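Local coordinates for protein SPI-1 type 3 secretion system pilotin (PDB 6XFJ) that acts as the outer-membrane lipoprotein pilotin of the SPI-1 type III secretion system, required for proper outer-membrane localization of the secretin InvG, at residues E36-Y40 with L73-L79. Numbering follows the deposited sequence.
Sequences EHPQY and LAAHERL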
loop_
_atom_site.group_PDB
_atom_site.type_symbol
_atom_site.label_atom_id
_atom_site.label_comp_id
_atom_site.label_asym_id
_atom_site.label_seq_id
_atom_site.Cartn_x
_atom_site.Cartn_y
_atom_site.Cartn_z
ATOM N N GLU B 36 -2.162 13.214 11.353
ATOM C CA GLU B 36 -0.821 13.489 11.954
ATOM C C GLU B 36 -0.246 14.805 11.373
ATOM O O GLU B 36 0.752 15.282 11.908
ATOM C CB GLU B 36 0.164 12.338 11.666
ATOM C CG GLU B 36 -0.033 11.076 12.470
ATOM C CD GLU B 36 0.836 9.919 11.990
ATOM O OE1 GLU B 36 1.542 10.111 10.957
ATOM O OE2 GLU B 36 0.834 8.835 12.659
ATOM N N HIS B 37 -0.770 15.279 10.230
ATOM C CA HIS B 37 -0.196 16.448 9.508
ATOM C C HIS B 37 -1.308 17.412 9.121
ATOM O O HIS B 37 -1.474 17.692 7.925
ATOM C CB HIS B 37 0.608 15.969 8.294
ATOM C CG HIS B 37 1.720 15.041 8.628
ATOM N ND1 HIS B 37 1.524 13.657 8.776
ATOM C CD2 HIS B 37 3.046 15.267 8.803
ATOM C CE1 HIS B 37 2.692 13.089 9.076
ATOM N NE2 HIS B 37 3.638 14.052 9.103
ATOM N N PRO B 38 -1.968 18.066 10.097
ATOM C CA PRO B 38 -3.134 18.902 9.825
ATOM C C PRO B 38 -2.820 20.205 9.086
ATOM O O PRO B 38 -3.749 20.857 8.622
ATOM C CB PRO B 38 -3.667 19.211 11.228
ATOM C CG PRO B 38 -2.464 19.048 12.134
ATOM C CD PRO B 38 -1.689 17.902 11.516
ATOM N N GLN B 39 -1.552 20.584 8.987
ATOM C CA GLN B 39 -1.159 21.738 8.114
ATOM C C GLN B 39 -1.717 21.588 6.690
ATOM O O GLN B 39 -2.063 22.585 6.035
ATOM C CB GLN B 39 0.359 21.933 8.089
ATOM C CG GLN B 39 0.824 23.122 7.271
ATOM C CD GLN B 39 0.203 24.458 7.640
ATOM O OE1 GLN B 39 -0.143 24.739 8.806
ATOM N NE2 GLN B 39 0.081 25.303 6.617
ATOM N N TYR B 40 -1.791 20.373 6.186
ATOM C CA TYR B 40 -2.295 20.119 4.822
ATOM C C TYR B 40 -3.794 20.381 4.683
ATOM O O TYR B 40 -4.252 20.517 3.540
ATOM C CB TYR B 40 -1.865 18.738 4.347
ATOM C CG TYR B 40 -0.369 18.666 4.276
ATOM C CD1 TYR B 40 0.311 19.429 3.338
ATOM C CD2 TYR B 40 0.368 17.824 5.086
ATOM C CE1 TYR B 40 1.690 19.387 3.270
ATOM C CE2 TYR B 40 1.751 17.746 4.993
ATOM C CZ TYR B 40 2.424 18.557 4.099
ATOM O OH TYR B 40 3.799 18.499 4.029
ATOM N N LEU B 73 4.492 10.232 3.509
ATOM C CA LEU B 73 5.491 10.718 4.482
ATOM C C LEU B 73 6.767 11.136 3.723
ATOM O O LEU B 73 7.325 12.158 4.027
ATOM C CB LEU B 73 5.773 9.631 5.509
ATOM C CG LEU B 73 6.557 10.069 6.740
ATOM C CD1 LEU B 73 5.818 11.084 7.564
ATOM C CD2 LEU B 73 6.877 8.872 7.595
ATOM N N ALA B 74 7.193 10.324 2.748
ATOM C CA ALA B 74 8.337 10.709 1.884
ATOM C C ALA B 74 8.089 12.046 1.172
ATOM O O ALA B 74 8.999 12.881 1.150
ATOM C CB ALA B 74 8.654 9.628 0.900
ATOM N N ALA B 75 6.892 12.247 0.666
ATOM C CA ALA B 75 6.542 13.506 -0.022
ATOM C C ALA B 75 6.644 14.681 0.956
ATOM O O ALA B 75 7.269 15.697 0.618
ATOM C CB ALA B 75 5.176 13.369 -0.619
ATOM N N HIS B 76 6.143 14.461 2.171
ATOM C CA HIS B 76 6.196 15.496 3.205
ATOM C C HIS B 76 7.654 15.815 3.503
ATOM O O HIS B 76 8.002 16.992 3.655
ATOM C CB HIS B 76 5.443 14.970 4.402
ATOM C CG HIS B 76 5.627 15.754 5.633
ATOM N ND1 HIS B 76 5.081 16.995 5.812
ATOM C CD2 HIS B 76 6.253 15.413 6.793
ATOM C CE1 HIS B 76 5.374 17.419 7.043
ATOM N NE2 HIS B 76 6.125 16.475 7.649
ATOM N N GLU B 77 8.459 14.806 3.717
ATOM C CA GLU B 77 9.877 15.015 4.077
ATOM C C GLU B 77 10.638 15.687 2.957
ATOM O O GLU B 77 11.510 16.501 3.224
ATOM C CB GLU B 77 10.514 13.680 4.466
ATOM C CG GLU B 77 10.012 13.123 5.781
ATOM C CD GLU B 77 10.640 11.834 6.281
ATOM O OE1 GLU B 77 11.745 11.593 5.975
ATOM O OE2 GLU B 77 10.003 11.149 7.074
ATOM N N ARG B 78 10.308 15.349 1.715
ATOM C CA ARG B 78 10.969 16.022 0.593
ATOM C C ARG B 78 10.600 17.531 0.624
ATOM O O ARG B 78 11.479 18.386 0.347
ATOM C CB ARG B 78 10.614 15.404 -0.762
ATOM C CG ARG B 78 11.193 14.013 -0.953
ATOM C CD ARG B 78 10.788 13.410 -2.289
ATOM N NE ARG B 78 11.317 12.069 -2.453
ATOM C CZ ARG B 78 11.339 11.394 -3.596
ATOM N NH1 ARG B 78 10.856 11.951 -4.695
ATOM N NH2 ARG B 78 11.809 10.159 -3.612
ATOM N N LEU B 79 9.347 17.875 0.916
ATOM C CA LEU B 79 8.942 19.287 1.066
ATOM C C LEU B 79 9.758 19.925 2.185
ATOM O O LEU B 79 10.172 21.068 2.010
ATOM C CB LEU B 79 7.461 19.405 1.399
ATOM C CG LEU B 79 6.517 19.171 0.234
ATOM C CD1 LEU B 79 5.087 19.504 0.635
ATOM C CD2 LEU B 79 6.932 20.025 -0.952
#
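H37, Y40 and H76 form a small aromatic cluster at the surface of this all-helical C-terminal part of the pilotin, where the link after helix 25-36 and the short helix 39-42 meet the last helix, 68-80. H76 reaches from that helix to both H37 and Y40, and histidine suits the place because it can offer a flat face to one ring and an in-plane nitrogen to a hydroxyl. H37 presents its edge to one face of H76, a T-shaped pair with ring planes at 65° and centroids 4.5 Å apart; CD2 of H37 comes closest, 3.5 Å from NE2 of H76 and displaced toward the rim of that ring. A hydrogen bond from ND1 of H37 to the backbone O of F33, together with stacking on the F33 ring, is consistent with a fixed ring turn; a histidine can make that bond and still present its CD2–NE2 edge to helix 68-80. There the branched L73 lays a methyl against it, CD1 lying 4.0 Å from NE2 of H37.

Y40 suits its place because a long, flat side chain can be buried among F33, F34 and L50 and still deliver a hydroxyl to a polar partner at the far end. A chi1 of 168° swings the H76 imidazole out from its helix to meet that hydroxyl. L79 adds apolar cover, its CD1 4.3 Å from CE1 of Y40. Tyrosine and histidine rings stand almost perpendicular, at 83°, rim to rim rather than stacked, and are joined by a short hydrogen bond between OH of Y40 and ND1 of H76, 2.7 Å, in the plane of both rings.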